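Local coordinates for protein probable oxidoreductase (Mycobacterium abscessus, PDB 4EYE) that probably catalyses an oxidation-reduction reaction as a member of the zinc-binding dehydrogenase and quinone oxidoreductase family, at residues 65-70 with 78-83. Sequence-based numbering, arbitrary orientation.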
ATOM      1  N   TYR A  65       8.673   7.994   0.828  1.00 20.96           N
ATOM      2  CA  TYR A  65       9.213   8.799   1.923  1.00 21.64           C
ATOM      3  C   TYR A  65      10.649   8.369   2.322  1.00 21.83           C
ATOM      4  O   TYR A  65      11.565   9.194   2.465  1.00 21.75           O
ATOM      5  CB  TYR A  65       8.255   8.677   3.112  1.00 22.64           C
ATOM      6  CG  TYR A  65       8.817   9.228   4.403  1.00 24.00           C
ATOM      7  CD1 TYR A  65       9.220  10.548   4.483  1.00 24.78           C
ATOM      8  CD2 TYR A  65       8.943   8.435   5.531  1.00 25.18           C
ATOM      9  CE1 TYR A  65       9.739  11.066   5.647  1.00 25.82           C
ATOM     10  CE2 TYR A  65       9.486   8.949   6.708  1.00 26.55           C
ATOM     11  CZ  TYR A  65       9.894  10.276   6.740  1.00 26.77           C
ATOM     12  OH  TYR A  65      10.418  10.829   7.885  1.00 29.69           O
ATOM     13  N   LEU A  66      10.836   7.065   2.484  1.00 21.82           N
ATOM     14  CA  LEU A  66      12.156   6.514   2.804  1.00 22.36           C
ATOM     15  C   LEU A  66      13.171   6.911   1.736  1.00 22.72           C
ATOM     16  O   LEU A  66      14.316   7.236   2.073  1.00 22.74           O
ATOM     17  CB  LEU A  66      12.095   4.962   2.963  1.00 22.32           C
ATOM     18  CG  LEU A  66      11.251   4.397   4.143  1.00 22.81           C
ATOM     19  CD1 LEU A  66      11.355   2.864   4.356  1.00 23.43           C
ATOM     20  CD2 LEU A  66      11.659   5.082   5.463  1.00 23.08           C
ATOM     21  N   MET A  67      12.753   6.888   0.464  1.00 22.64           N
ATOM     22  CA  MET A  67      13.640   7.225  -0.632  1.00 23.70           C
ATOM     23  C   MET A  67      14.079   8.679  -0.543  1.00 23.29           C
ATOM     24  O   MET A  67      15.218   8.990  -0.798  1.00 22.66           O
ATOM     25  CB  MET A  67      12.997   6.937  -1.987  1.00 24.46           C
ATOM     26  CG  MET A  67      12.977   5.466  -2.273  1.00 26.42           C
ATOM     27  SD  MET A  67      12.269   5.047  -3.885  1.00 29.56           S
ATOM     28  CE  MET A  67      13.679   5.283  -4.911  1.00 29.49           C
ATOM     29  N   THR A  68      13.167   9.561  -0.135  1.00 22.83           N
ATOM     30  CA  THR A  68      13.535  10.962   0.035  1.00 22.89           C
ATOM     31  C   THR A  68      14.605  11.194   1.124  1.00 24.07           C
ATOM     32  O   THR A  68      15.288  12.221   1.101  1.00 23.32           O
ATOM     33  CB  THR A  68      12.348  11.853   0.297  1.00 22.47           C
ATOM     34  OG1 THR A  68      11.878  11.699   1.639  1.00 21.91           O
ATOM     35  CG2 THR A  68      11.244  11.556  -0.733  1.00 21.64           C
ATOM     36  N   LYS A  69      14.748  10.233   2.039  1.00 25.05           N
ATOM     37  CA  LYS A  69      15.791  10.301   3.080  1.00 27.31           C
ATOM     38  C   LYS A  69      17.014   9.444   2.811  1.00 27.53           C
ATOM     39  O   LYS A  69      17.859   9.351   3.658  1.00 28.08           O
ATOM     40  CB  LYS A  69      15.221   9.877   4.443  1.00 28.24           C
ATOM     41  CG  LYS A  69      14.101  10.766   4.928  1.00 29.20           C
ATOM     42  CD  LYS A  69      13.722  10.517   6.360  1.00 30.36           C
ATOM     43  CE  LYS A  69      13.331   9.064   6.595  1.00 32.17           C
ATOM     44  NZ  LYS A  69      12.844   8.817   7.997  1.00 33.40           N
ATOM     45  N   GLY A  70      17.064   8.777   1.666  1.00 28.40           N
ATOM     46  CA  GLY A  70      18.089   7.794   1.370  1.00 29.78           C
ATOM     47  C   GLY A  70      18.083   6.584   2.302  1.00 31.70           C
ATOM     48  O   GLY A  70      19.146   6.007   2.565  1.00 31.64           O
ATOM     49  N   PRO A  78      19.780  11.719  -5.794  1.00 22.92           N
ATOM     50  CA  PRO A  78      19.235  12.927  -6.394  1.00 22.69           C
ATOM     51  C   PRO A  78      20.065  13.474  -7.569  1.00 23.03           C
ATOM     52  O   PRO A  78      21.286  13.257  -7.641  1.00 23.40           O
ATOM     53  CB  PRO A  78      19.258  13.955  -5.243  1.00 22.64           C
ATOM     54  CG  PRO A  78      19.436  13.167  -4.012  1.00 22.73           C
ATOM     55  CD  PRO A  78      20.230  11.966  -4.411  1.00 23.08           C
ATOM     56  N   PRO A  79      19.419  14.211  -8.467  1.00 22.86           N
ATOM     57  CA  PRO A  79      17.979  14.497  -8.454  1.00 22.09           C
ATOM     58  C   PRO A  79      17.116  13.337  -8.989  1.00 20.93           C
ATOM     59  O   PRO A  79      17.490  12.668  -9.895  1.00 20.71           O
ATOM     60  CB  PRO A  79      17.881  15.758  -9.321  1.00 22.81           C
ATOM     61  CG  PRO A  79      19.052  15.695 -10.252  1.00 23.41           C
ATOM     62  CD  PRO A  79      20.120  14.869  -9.576  1.00 23.41           C
ATOM     63  N   PHE A  80      15.952  13.078  -8.393  1.00 19.82           N
ATOM     64  CA  PHE A  80      15.040  12.051  -8.924  1.00 18.95           C
ATOM     65  C   PHE A  80      13.585  12.364  -8.543  1.00 18.22           C
ATOM     66  O   PHE A  80      13.306  13.003  -7.492  1.00 17.97           O
ATOM     67  CB  PHE A  80      15.412  10.624  -8.435  1.00 19.03           C
ATOM     68  CG  PHE A  80      15.098  10.378  -6.971  1.00 19.19           C
ATOM     69  CD1 PHE A  80      13.861   9.903  -6.569  1.00 18.99           C
ATOM     70  CD2 PHE A  80      16.049  10.601  -5.996  1.00 19.64           C
ATOM     71  CE1 PHE A  80      13.581   9.658  -5.234  1.00 19.09           C
ATOM     72  CE2 PHE A  80      15.766  10.374  -4.642  1.00 19.61           C
ATOM     73  CZ  PHE A  80      14.508   9.942  -4.266  1.00 19.37           C
ATOM     74  N   VAL A  81      12.664  11.931  -9.394  1.00 17.58           N
ATOM     75  CA  VAL A  81      11.210  12.091  -9.115  1.00 17.02           C
ATOM     76  C   VAL A  81      10.757  10.888  -8.323  1.00 16.79           C
ATOM     77  O   VAL A  81      10.781   9.770  -8.850  1.00 16.85           O
ATOM     78  CB  VAL A  81      10.375  12.237 -10.429  1.00 16.90           C
ATOM     79  CG1 VAL A  81       8.849  12.280 -10.150  1.00 16.48           C
ATOM     80  CG2 VAL A  81      10.796  13.518 -11.130  1.00 17.02           C
ATOM     81  N   PRO A  82      10.365  11.072  -7.050  1.00 16.61           N
ATOM     82  CA  PRO A  82       9.816   9.941  -6.309  1.00 16.52           C
ATOM     83  C   PRO A  82       8.444   9.514  -6.794  1.00 16.43           C
ATOM     84  O   PRO A  82       7.810  10.216  -7.577  1.00 16.05           O
ATOM     85  CB  PRO A  82       9.697  10.475  -4.870  1.00 16.57           C
ATOM     86  CG  PRO A  82      10.373  11.813  -4.882  1.00 16.71           C
ATOM     87  CD  PRO A  82      10.300  12.313  -6.268  1.00 16.66           C
ATOM     88  N   GLY A  83       8.033   8.336  -6.344  1.00 16.75           N
ATOM     89  CA  GLY A  83       6.636   7.895  -6.513  1.00 16.87           C
ATOM     90  C   GLY A  83       6.557   6.601  -7.269  1.00 17.02           C
ATOM     91  O   GLY A  83       6.968   6.523  -8.469  1.00 17.33           O
TER
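F80 meets the last turn of helix 62-68 with the edge of its ring at CZ, which lies 3.7 Å from the backbone O of M67 and 4.1 Å from M67 CB. Both M67 O and the backbone N of T68 sit near the ring plane, so these backbone atoms face an edge. CZ points roughly at M67 O, which is probably mildly favourable electrostatically, but no hydrogen bond joins the two segments. The chi1 of F80, 72°, sets CG between its own backbone N and carbonyl carbon, and from there the ring extends to the helix. The M67 side chain lies to one side of the ring plane; a bend at its last torsion turns CE back toward F80, 4.4 Å from F80 CE1.

A second, looser touch runs from T68 CG2 to P82 CG, 4.2 Å apart, methyl against pyrrolidine ring. T68 OG1 donates to Y65 O at 2.7 Å, on a lone pair in the carbonyl plane with a C=O...donor angle of 133°. The bond is consistent with a held rotamer (chi1 75°); it satisfies the buried hydroxyl within the helix and leaves the methyl for the proline. The helix then ends in a Schellman motif at G70, whose positive phi accompanies a 3.1 Å bond from G70 N to M67 O, the same oxygen that F80 CZ approaches.

This is plain structural packing of the C-terminal end of helix 62-68 against the loop leading into strand 85-92, within the GroES-like domain shared by zinc-binding dehydrogenases and their quinone oxidoreductase relatives. L36 of strand 36-42 touches both T68 and P82, while F80 packs on A27 of strand 21-27 and Y65 reaches helix 322-330.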